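Local coordinates for endoglucanase (Clostridium thermocellum, PDB 2E4T), which probably hydrolyses internal glucosidic bonds of cellulose and xyloglucan, the chain here being the family 44 glycoside hydrolase domain of a larger, multi-domain enzyme, at residues Y51-N56 against L147-E152; T85-V90 against V162-N167; R133-K138 against E152-Y157. All coordinates share one frame; numbering follows the deposited sequence. Where two conformers were deposited one is given.

Interaction 1: residues Y51-N56 against L147-E152; sequences YNWENN and LTPDTE. With CA (calcium ion), chain C.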
loop_
_atom_site.group_PDB
_atom_site.type_symbol
_atom_site.label_atom_id
_atom_site.label_comp_id
_atom_site.label_asym_id
_atom_site.label_seq_id
_atom_site.Cartn_x
_atom_site.Cartn_y
_atom_site.Cartn_z
ATOM N N TYR A 51 1.681 -20.250 0.694
ATOM C CA TYR A 51 1.696 -20.557 -0.727
ATOM C C TYR A 51 2.983 -21.289 -1.117
ATOM O O TYR A 51 4.083 -20.831 -0.807
ATOM C CB TYR A 51 1.603 -19.233 -1.525
ATOM C CG TYR A 51 1.833 -19.421 -3.018
ATOM C CD1 TYR A 51 0.886 -20.069 -3.822
ATOM C CD2 TYR A 51 3.026 -18.998 -3.603
ATOM C CE1 TYR A 51 1.108 -20.254 -5.170
ATOM C CE2 TYR A 51 3.265 -19.199 -4.964
ATOM C CZ TYR A 51 2.321 -19.852 -5.737
ATOM O OH TYR A 51 2.606 -20.065 -7.073
ATOM N N ASN A 52 2.814 -22.423 -1.825
ATOM C CA ASN A 52 3.926 -23.240 -2.280
ATOM C C ASN A 52 4.092 -23.040 -3.779
ATOM O O ASN A 52 3.270 -23.506 -4.565
ATOM C CB ASN A 52 3.620 -24.700 -1.962
ATOM C CG ASN A 52 4.732 -25.640 -2.347
ATOM O OD1 ASN A 52 5.592 -25.311 -3.170
ATOM N ND2 ASN A 52 4.716 -26.834 -1.737
ATOM N N TRP A 53 5.176 -22.358 -4.207
ATOM C CA TRP A 53 5.321 -22.058 -5.620
ATOM C C TRP A 53 5.482 -23.335 -6.476
ATOM O O TRP A 53 5.263 -23.298 -7.692
ATOM C CB TRP A 53 6.527 -21.124 -5.857
ATOM C CG TRP A 53 7.864 -21.790 -5.785
ATOM C CD1 TRP A 53 8.571 -22.128 -4.671
ATOM C CD2 TRP A 53 8.685 -22.160 -6.916
ATOM N NE1 TRP A 53 9.789 -22.698 -5.022
ATOM C CE2 TRP A 53 9.869 -22.719 -6.381
ATOM C CE3 TRP A 53 8.546 -22.039 -8.303
ATOM C CZ2 TRP A 53 10.928 -23.133 -7.215
ATOM C CZ3 TRP A 53 9.583 -22.452 -9.120
ATOM C CH2 TRP A 53 10.756 -22.983 -8.574
ATOM N N GLU A 54 5.910 -24.439 -5.850
ATOM C CA GLU A 54 6.165 -25.636 -6.658
ATOM C C GLU A 54 4.895 -26.253 -7.200
ATOM O O GLU A 54 4.912 -26.848 -8.274
ATOM C CB GLU A 54 6.926 -26.683 -5.840
ATOM C CG GLU A 54 8.254 -26.182 -5.291
ATOM C CD GLU A 54 9.052 -27.285 -4.584
ATOM O OE1 GLU A 54 8.456 -28.362 -4.245
ATOM O OE2 GLU A 54 10.274 -27.096 -4.348
ATOM N N ASN A 55 3.801 -26.154 -6.419
ATOM C CA ASN A 55 2.523 -26.829 -6.779
ATOM C C ASN A 55 1.321 -25.930 -6.676
ATOM O O ASN A 55 0.212 -26.372 -7.003
ATOM C CB ASN A 55 2.370 -28.107 -5.973
ATOM C CG ASN A 55 2.381 -27.829 -4.510
ATOM O OD1 ASN A 55 2.034 -26.730 -4.043
ATOM N ND2 ASN A 55 2.786 -28.837 -3.733
ATOM N N ASN A 56 1.484 -24.664 -6.252
ATOM C CA ASN A 56 0.418 -23.654 -6.185
ATOM C C ASN A 56 -0.604 -23.857 -5.065
ATOM O O ASN A 56 -1.560 -23.063 -5.013
ATOM C CB ASN A 56 -0.271 -23.439 -7.527
ATOM C CG ASN A 56 0.724 -23.038 -8.574
ATOM O OD1 ASN A 56 1.299 -21.928 -8.521
ATOM N ND2 ASN A 56 0.970 -23.920 -9.525
ATOM N N LEU A 147 14.412 -25.212 -13.074
ATOM C CA LEU A 147 13.087 -24.682 -13.453
ATOM C C LEU A 147 11.954 -25.679 -13.246
ATOM O O LEU A 147 10.772 -25.325 -13.392
ATOM C CB LEU A 147 13.101 -24.193 -14.886
ATOM C CG LEU A 147 14.125 -23.121 -15.200
ATOM C CD1 LEU A 147 14.101 -22.764 -16.678
ATOM C CD2 LEU A 147 13.918 -21.847 -14.364
ATOM N N THR A 148 12.317 -26.916 -12.908
ATOM C CA THR A 148 11.327 -27.954 -12.587
ATOM C C THR A 148 11.646 -28.404 -11.171
ATOM O O THR A 148 12.369 -29.399 -10.955
ATOM C CB THR A 148 11.366 -29.140 -13.548
ATOM O OG1 THR A 148 12.692 -29.640 -13.675
ATOM C CG2 THR A 148 10.986 -28.727 -14.908
ATOM N N PRO A 149 11.210 -27.615 -10.166
ATOM C CA PRO A 149 11.581 -27.957 -8.791
ATOM C C PRO A 149 11.034 -29.305 -8.407
ATOM O O PRO A 149 10.036 -29.781 -8.932
ATOM C CB PRO A 149 10.911 -26.832 -7.981
ATOM C CG PRO A 149 9.753 -26.360 -8.809
ATOM C CD PRO A 149 10.349 -26.410 -10.216
ATOM N N ASP A 150 11.733 -29.950 -7.488
ATOM C CA ASP A 150 11.367 -31.305 -7.048
ATOM C C ASP A 150 10.216 -31.265 -6.084
ATOM O O ASP A 150 10.368 -30.791 -4.973
ATOM C CB ASP A 150 12.586 -31.959 -6.420
ATOM C CG ASP A 150 12.361 -33.393 -6.030
ATOM O OD1 ASP A 150 11.216 -33.923 -6.168
ATOM O OD2 ASP A 150 13.363 -34.053 -5.660
ATOM N N THR A 151 9.061 -31.735 -6.515
ATOM C CA THR A 151 7.893 -31.710 -5.685
ATOM C C THR A 151 7.884 -32.885 -4.695
ATOM O O THR A 151 7.003 -32.927 -3.815
ATOM C CB THR A 151 6.584 -31.732 -6.492
ATOM O OG1 THR A 151 6.667 -32.855 -7.384
ATOM C CG2 THR A 151 6.442 -30.464 -7.298
ATOM N N GLU A 152 8.843 -33.800 -4.780
ATOM C CA GLU A 152 8.805 -35.018 -3.964
ATOM C C GLU A 152 9.630 -34.908 -2.666
ATOM O O GLU A 152 9.517 -35.760 -1.753
ATOM C CB GLU A 152 9.188 -36.220 -4.842
ATOM C CG GLU A 152 8.247 -36.347 -6.084
ATOM C CD GLU A 152 6.736 -36.222 -5.707
ATOM O OE1 GLU A 152 6.243 -37.023 -4.865
ATOM O OE2 GLU A 152 6.031 -35.305 -6.217
HETATM CA CA CA C . 10.589 -29.255 -3.238
HETATM O O HOH W 1 4.937 -31.304 -3.137
HETATM O O HOH W 2 12.852 -28.919 -3.888
HETATM O O HOH W 3 8.832 -30.326 -2.022
#

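Interaction 2: residues T85-V90 against V162-N167; sequences TPASVV and VNYLVN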
loop_
_atom_site.group_PDB
_atom_site.type_symbol
_atom_site.label_atom_id
_atom_site.label_comp_id
_atom_site.label_asym_id
_atom_site.label_seq_id
_atom_site.Cartn_x
_atom_site.Cartn_y
_atom_site.Cartn_z
ATOM N N THR A 85 1.817 -26.153 -13.185
ATOM C CA THR A 85 3.030 -25.488 -13.617
ATOM C C THR A 85 3.568 -24.651 -12.474
ATOM O O THR A 85 2.783 -23.883 -11.834
ATOM C CB THR A 85 2.771 -24.608 -14.818
ATOM O OG1 THR A 85 2.213 -25.413 -15.838
ATOM C CG2 THR A 85 3.993 -23.878 -15.338
ATOM N N PRO A 86 4.853 -24.776 -12.125
ATOM C CA PRO A 86 5.407 -23.990 -11.017
ATOM C C PRO A 86 5.066 -22.508 -11.164
ATOM O O PRO A 86 5.155 -21.928 -12.255
ATOM C CB PRO A 86 6.916 -24.237 -11.073
ATOM C CG PRO A 86 6.984 -25.655 -11.693
ATOM C CD PRO A 86 5.876 -25.640 -12.759
ATOM N N ALA A 87 4.727 -21.920 -10.016
ATOM C CA ALA A 87 4.499 -20.480 -9.914
ATOM C C ALA A 87 3.377 -19.972 -10.783
ATOM O O ALA A 87 3.271 -18.739 -10.933
ATOM C CB ALA A 87 5.801 -19.682 -10.172
ATOM N N SER A 88 2.475 -20.825 -11.296
ATOM C CA SER A 88 1.426 -20.302 -12.192
ATOM C C SER A 88 0.518 -19.305 -11.491
ATOM O O SER A 88 -0.024 -18.392 -12.167
ATOM C CB SER A 88 0.637 -21.425 -12.834
ATOM O OG SER A 88 -0.033 -22.148 -11.813
ATOM N N VAL A 89 0.297 -19.411 -10.185
ATOM C CA VAL A 89 -0.475 -18.356 -9.496
ATOM C C VAL A 89 0.228 -17.003 -9.704
ATOM O O VAL A 89 -0.433 -15.986 -9.984
ATOM C CB VAL A 89 -0.604 -18.708 -7.998
ATOM C CG1 VAL A 89 -0.999 -17.499 -7.170
ATOM C CG2 VAL A 89 -1.603 -19.819 -7.836
ATOM N N VAL A 90 1.537 -16.969 -9.489
ATOM C CA VAL A 90 2.308 -15.718 -9.530
ATOM C C VAL A 90 2.532 -15.247 -10.960
ATOM O O VAL A 90 2.468 -14.029 -11.232
ATOM C CB VAL A 90 3.597 -15.877 -8.715
ATOM C CG1 VAL A 90 4.538 -14.723 -8.948
ATOM C CG2 VAL A 90 3.230 -16.000 -7.232
ATOM N N VAL A 162 12.509 -17.286 -6.857
ATOM C CA VAL A 162 12.921 -16.023 -7.489
ATOM C C VAL A 162 13.647 -16.295 -8.802
ATOM O O VAL A 162 13.436 -15.620 -9.817
ATOM C CB VAL A 162 13.726 -15.155 -6.514
ATOM C CG1 VAL A 162 14.257 -13.911 -7.216
ATOM C CG2 VAL A 162 12.848 -14.764 -5.335
ATOM N N ASN A 163 14.539 -17.302 -8.813
ATOM C CA ASN A 163 15.262 -17.615 -10.053
ATOM C C ASN A 163 14.267 -17.975 -11.188
ATOM O O ASN A 163 14.477 -17.586 -12.351
ATOM C CB ASN A 163 16.223 -18.789 -9.789
ATOM C CG ASN A 163 16.963 -19.158 -11.048
ATOM O OD1 ASN A 163 17.869 -18.412 -11.484
ATOM N ND2 ASN A 163 16.564 -20.262 -11.692
ATOM N N TYR A 164 13.209 -18.727 -10.873
ATOM C CA TYR A 164 12.223 -19.080 -11.889
ATOM C C TYR A 164 11.587 -17.814 -12.484
ATOM O O TYR A 164 11.405 -17.691 -13.723
ATOM C CB TYR A 164 11.175 -20.006 -11.260
ATOM C CG TYR A 164 10.132 -20.488 -12.229
ATOM C CD1 TYR A 164 10.284 -21.744 -12.810
ATOM C CD2 TYR A 164 8.982 -19.747 -12.538
ATOM C CE1 TYR A 164 9.354 -22.245 -13.719
ATOM C CE2 TYR A 164 8.057 -20.267 -13.451
ATOM C CZ TYR A 164 8.260 -21.510 -14.057
ATOM O OH TYR A 164 7.295 -21.951 -14.954
ATOM N N LEU A 165 11.242 -16.885 -11.607
ATOM C CA LEU A 165 10.611 -15.621 -12.036
ATOM C C LEU A 165 11.594 -14.771 -12.881
ATOM O O LEU A 165 11.202 -14.224 -13.923
ATOM C CB LEU A 165 10.122 -14.847 -10.827
ATOM C CG LEU A 165 9.016 -15.556 -10.056
ATOM C CD1 LEU A 165 8.720 -14.773 -8.758
ATOM C CD2 LEU A 165 7.751 -15.760 -10.842
ATOM N N VAL A 166 12.834 -14.642 -12.414
ATOM C CA VAL A 166 13.830 -13.858 -13.150
ATOM C C VAL A 166 14.127 -14.505 -14.503
ATOM O O VAL A 166 14.290 -13.800 -15.518
ATOM C CB VAL A 166 15.121 -13.721 -12.317
ATOM C CG1 VAL A 166 16.263 -13.116 -13.112
ATOM C CG2 VAL A 166 14.816 -12.875 -11.091
ATOM N N ASN A 167 14.191 -15.837 -14.560
ATOM C CA ASN A 167 14.358 -16.524 -15.826
ATOM C C ASN A 167 13.236 -16.173 -16.805
ATOM O O ASN A 167 13.475 -15.978 -18.005
ATOM C CB ASN A 167 14.428 -18.028 -15.568
ATOM C CG ASN A 167 14.581 -18.804 -16.862
ATOM O OD1 ASN A 167 13.564 -19.331 -17.374
ATOM N ND2 ASN A 167 15.740 -18.781 -17.447
#

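Interaction 3: residues R133-K138 against E152-Y157; sequences RWKEVK and EDDYVY. With CA (calcium ion), chain C; GOL (glycerol), chain H.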
loop_
_atom_site.group_PDB
_atom_site.type_symbol
_atom_site.label_atom_id
_atom_site.label_comp_id
_atom_site.label_asym_id
_atom_site.label_seq_id
_atom_site.Cartn_x
_atom_site.Cartn_y
_atom_site.Cartn_z
ATOM N N ARG A 133 1.714 -32.632 5.952
ATOM C CA ARG A 133 0.887 -31.616 5.296
ATOM C C ARG A 133 1.705 -30.395 4.838
ATOM O O ARG A 133 1.125 -29.517 4.181
ATOM C CB ARG A 133 -0.227 -31.143 6.231
ATOM C CG ARG A 133 -1.096 -32.289 6.763
ATOM C CD ARG A 133 -1.750 -33.134 5.689
ATOM N NE ARG A 133 -2.527 -32.346 4.731
ATOM C CZ ARG A 133 -3.736 -31.847 4.966
ATOM N NH1 ARG A 133 -4.335 -32.042 6.140
ATOM N NH2 ARG A 133 -4.329 -31.121 4.008
ATOM N N TRP A 134 2.983 -30.338 5.188
ATOM C CA TRP A 134 3.776 -29.130 4.954
ATOM C C TRP A 134 5.109 -29.464 4.343
ATOM O O TRP A 134 5.701 -30.540 4.622
ATOM C CB TRP A 134 4.026 -28.428 6.322
ATOM C CG TRP A 134 2.794 -28.042 7.046
ATOM C CD1 TRP A 134 2.276 -28.646 8.149
ATOM C CD2 TRP A 134 1.892 -26.963 6.728
ATOM N NE1 TRP A 134 1.127 -28.031 8.564
ATOM C CE2 TRP A 134 0.856 -26.984 7.698
ATOM C CE3 TRP A 134 1.838 -26.027 5.683
ATOM C CZ2 TRP A 134 -0.176 -26.055 7.667
ATOM C CZ3 TRP A 134 0.795 -25.129 5.644
ATOM C CH2 TRP A 134 -0.197 -25.147 6.638
ATOM N N LYS A 135 5.652 -28.497 3.614
ATOM C CA LYS A 135 7.053 -28.519 3.200
ATOM C C LYS A 135 7.793 -27.391 3.917
ATOM O O LYS A 135 7.244 -26.276 4.070
ATOM C CB LYS A 135 7.180 -28.310 1.692
ATOM C CG LYS A 135 6.473 -29.353 0.850
ATOM C CD LYS A 135 6.969 -30.759 1.068
ATOM C CE LYS A 135 6.254 -31.768 0.172
ATOM N NZ LYS A 135 6.777 -33.162 0.442
ATOM N N GLU A 136 9.002 -27.672 4.392
ATOM C CA GLU A 136 9.811 -26.680 5.048
ATOM C C GLU A 136 10.415 -25.709 4.030
ATOM O O GLU A 136 10.977 -26.161 3.025
ATOM C CB GLU A 136 10.948 -27.392 5.833
ATOM C CG GLU A 136 11.821 -26.407 6.625
ATOM C CD GLU A 136 13.024 -27.040 7.252
ATOM O OE1 GLU A 136 12.919 -28.185 7.757
ATOM O OE2 GLU A 136 14.118 -26.386 7.245
ATOM N N VAL A 137 10.303 -24.413 4.303
ATOM C CA VAL A 137 10.933 -23.428 3.451
ATOM C C VAL A 137 12.368 -23.203 3.863
ATOM O O VAL A 137 12.665 -23.011 5.055
ATOM C CB VAL A 137 10.175 -22.080 3.549
ATOM C CG1 VAL A 137 10.929 -21.012 2.788
ATOM C CG2 VAL A 137 8.754 -22.283 2.967
ATOM N N LYS A 138 13.266 -23.240 2.875
ATOM C CA LYS A 138 14.641 -22.785 3.057
ATOM C C LYS A 138 14.849 -21.615 2.122
ATOM O O LYS A 138 14.382 -21.639 0.956
ATOM C CB LYS A 138 15.647 -23.913 2.789
ATOM C CG LYS A 138 15.634 -24.944 3.901
ATOM C CD LYS A 138 16.727 -25.957 3.723
ATOM C CE LYS A 138 17.055 -26.740 5.007
ATOM N NZ LYS A 138 15.824 -27.543 5.448
ATOM N N GLU A 152 8.843 -33.800 -4.780
ATOM C CA GLU A 152 8.805 -35.018 -3.964
ATOM C C GLU A 152 9.630 -34.908 -2.666
ATOM O O GLU A 152 9.517 -35.760 -1.753
ATOM C CB GLU A 152 9.188 -36.220 -4.842
ATOM C CG GLU A 152 8.247 -36.347 -6.084
ATOM C CD GLU A 152 6.736 -36.222 -5.707
ATOM O OE1 GLU A 152 6.243 -37.023 -4.865
ATOM O OE2 GLU A 152 6.031 -35.305 -6.217
ATOM N N ASP A 153 10.484 -33.901 -2.564
ATOM C CA ASP A 153 11.332 -33.752 -1.434
ATOM C C ASP A 153 10.606 -32.946 -0.370
ATOM O O ASP A 153 9.407 -32.611 -0.499
ATOM C CB ASP A 153 12.696 -33.205 -1.835
ATOM C CG ASP A 153 12.673 -31.773 -2.300
ATOM O OD1 ASP A 153 11.614 -31.148 -2.178
ATOM O OD2 ASP A 153 13.726 -31.304 -2.826
ATOM N N ASP A 154 11.313 -32.674 0.710
ATOM C CA ASP A 154 10.713 -32.088 1.915
ATOM C C ASP A 154 10.791 -30.557 1.994
ATOM O O ASP A 154 10.310 -29.974 2.974
ATOM C CB ASP A 154 11.379 -32.667 3.186
ATOM C CG ASP A 154 11.153 -34.154 3.348
ATOM O OD1 ASP A 154 10.193 -34.666 2.730
ATOM O OD2 ASP A 154 11.910 -34.763 4.142
ATOM N N TYR A 155 11.339 -29.909 0.944
ATOM C CA TYR A 155 11.748 -28.519 1.040
ATOM C C TYR A 155 11.255 -27.721 -0.137
ATOM O O TYR A 155 11.123 -28.227 -1.225
ATOM C CB TYR A 155 13.295 -28.390 1.056
ATOM C CG TYR A 155 13.858 -29.151 2.225
ATOM C CD1 TYR A 155 13.730 -28.638 3.505
ATOM C CD2 TYR A 155 14.464 -30.398 2.071
ATOM C CE1 TYR A 155 14.102 -29.360 4.610
ATOM C CE2 TYR A 155 14.897 -31.128 3.192
ATOM C CZ TYR A 155 14.695 -30.605 4.439
ATOM O OH TYR A 155 15.129 -31.366 5.485
ATOM N N VAL A 156 11.037 -26.411 0.126
ATOM C CA VAL A 156 10.733 -25.446 -0.939
ATOM C C VAL A 156 11.714 -24.283 -0.762
ATOM O O VAL A 156 11.906 -23.813 0.363
ATOM C CB VAL A 156 9.270 -24.985 -0.811
ATOM C CG1 VAL A 156 8.944 -23.901 -1.753
ATOM C CG2 VAL A 156 8.306 -26.200 -1.050
ATOM N N TYR A 157 12.336 -23.854 -1.860
ATOM C CA TYR A 157 13.443 -22.915 -1.769
ATOM C C TYR A 157 13.033 -21.535 -2.344
ATOM O O TYR A 157 12.599 -21.440 -3.502
ATOM C CB TYR A 157 14.655 -23.439 -2.558
ATOM C CG TYR A 157 15.127 -24.756 -1.990
ATOM C CD1 TYR A 157 15.850 -24.791 -0.819
ATOM C CD2 TYR A 157 14.835 -25.973 -2.620
ATOM C CE1 TYR A 157 16.295 -25.992 -0.280
ATOM C CE2 TYR A 157 15.254 -27.188 -2.065
ATOM C CZ TYR A 157 16.013 -27.170 -0.891
ATOM O OH TYR A 157 16.447 -28.342 -0.310
HETATM CA CA CA C . 10.589 -29.255 -3.238
HETATM C C1 GOL H . 15.549 -32.117 10.628
HETATM O O1 GOL H . 16.264 -33.307 10.465
HETATM C C2 GOL H . 15.547 -31.507 9.239
HETATM O O2 GOL H . 14.846 -32.344 8.329
HETATM C C3 GOL H . 15.070 -30.078 9.303
HETATM O O3 GOL H . 15.060 -29.685 7.979
HETATM O O HOH W 2 12.852 -28.919 -3.888
HETATM O O HOH W 3 8.832 -30.326 -2.022
#

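Interaction 1: residues Y51-N56 against L147-E152
The calcium site of this domain draws together Glu54 and Asp150, two residues of distant loops that meet through the ion they share. Glu54 grips the metal with both carboxylate oxygens, OE1 and OE2 each 2.5 Å from the calcium, while Asp150 offers its backbone O at 2.3 Å. Two waters, Asp153 OD1 and Tyr155 O complete a shell of seven oxygen atoms. Because the ion sits between them, Glu54 OE1 and Asp150 O can approach to 3.2 Å as two metal ligands, with no hydrogen bond between them. The carboxylate of Asp150 is otherwise engaged: its OD1 takes the N-H of Glu152 in an Asx turn (2.8 Å) from above the carboxylate plane. Beside the metal the contact turns apolar. Trp53 and Pro149 meet tip to tip, Pro149 CG lying over a face of the indole, 3.9 Å from the centroid of the six-membered ring. Glu54 CG stands anti to its own carbonyl carbon (chi1 -58°) and packs on Pro149 CB and CG at 3.8 Å. At the far end Thr151 O accepts from a water that Asn55 ND2 holds weakly. Around this joint, Trp53 stacks on Phe161 and, with Pro149, touches Glu160 of helix 158-169, and Val156 of strand 155-157 lies against Asn52, Trp53 and Glu54. The 51-56 loop is thus seated on both strand and helix, Pro149 and Leu147 on the helix.

Interaction 2: residues T85-V90 against V162-N167
Thr85 O is held twice, by Ser88 N at 3.1 Å, which closes a type II beta turn, and by Asn56 ND2 from a neighbouring loop. The turn presents Thr85, Pro86 and Ala87 to the phenol of Tyr164. Ala87 occupies the third position of the turn with a positive phi of 61°, and directly precedes the helix that starts at Ser88. Pro86 CB lies over one face of the Tyr164 ring, 4.1 Å from CE1, while Ala87 CB approaches the CD2-CE2 bond obliquely, 4.0 Å from CD2. Thr85 crosses the phenol at about a right angle, its methyl CG2 standing 3.8 Å from Tyr164 OH; the hydroxyl of this threonine bonds instead to Glu82. Tyr164 meets the turn with CG anti to its own backbone N (chi1 -178°). One residue further on, Leu165 reaches over with its tip, CD2 coming 3.9 Å from Val90 CG1 as the two side chains cross, and a looser 4.4 Å from Ala87 CB. The contact across the two segments is therefore carried mainly by carbon atoms. Val90 also packs on Phe43 and Ile107, and Val162 on Leu109, residues of strands 40-43 and 104-109. Helices 88-99 and 158-169 thus pack side by side outside consecutive parallel strands, the arrangement of adjacent outer helices in a TIM barrel.

Interaction 3: residues R133-K138 against E152-Y157
Lys135 and Asp153 meet where the calcium loop joins the sheet: NZ donates to Asp153 O at 2.8 Å, from 35° above the carbonyl plane, and a calcium-bound water donates to the same oxygen. A bend at chi2 (-60°) carries CD of the lysine toward that carbonyl, and its CB packs on Val156 CG2 at 3.6 Å. Asp153 reaches the calcium itself through OD1 (2.4 Å), and Tyr155 through its backbone O (2.3 Å). The next layer fixes the second of these ligands. Val156 N, on the same peptide as the metal-binding Tyr155 O, donates to Glu136 O at 2.9 Å, so the ladder sets the peptide that faces the ion. Glu136 N to Asp154 O and Lys138 N to Val156 O extend this pairing of two parallel strands, 134-138 and 155-157, in a small three-stranded sheet whose connection here is a metal-binding loop without helix. On the face bearing Glu136, Lys138 and both tyrosines, Glu136 runs alongside Tyr155 with carboxylate and ring planes 85° apart, its CD at the ring edge. A glycerol, probably from the crystallisation liquor, donates from O3 to Glu136 OE1 (2.6 Å) and accepts from Tyr155 OH (3.0 Å). Further out, strand 114-116 flanks 134-138, Val115 bonding to the backbone of Lys135, and Arg133 makes salt bridges to Asp118 and Glu127.

Overall arrangement
Interactions 1 and 3 share one calcium ion, two of its waters and Glu152, each supplying part of the shell: one brings a distant loop to the metal, the other ties the ion to an edge strand. Interaction 1 is largely buried and mixes metal bonds with ring packing, whereas interaction 3 lies at the surface, where a backbone ladder and charged side chains prevail. Interaction 2, partly buried where the start of one barrel helix meets the next, is mostly apolar. It adjoins interaction 1 through Trp53 O with Ala87 N. Its link with interaction 3 is sequential, helix 158-169 following strand 155-157, although their centres lie about 16 Å apart.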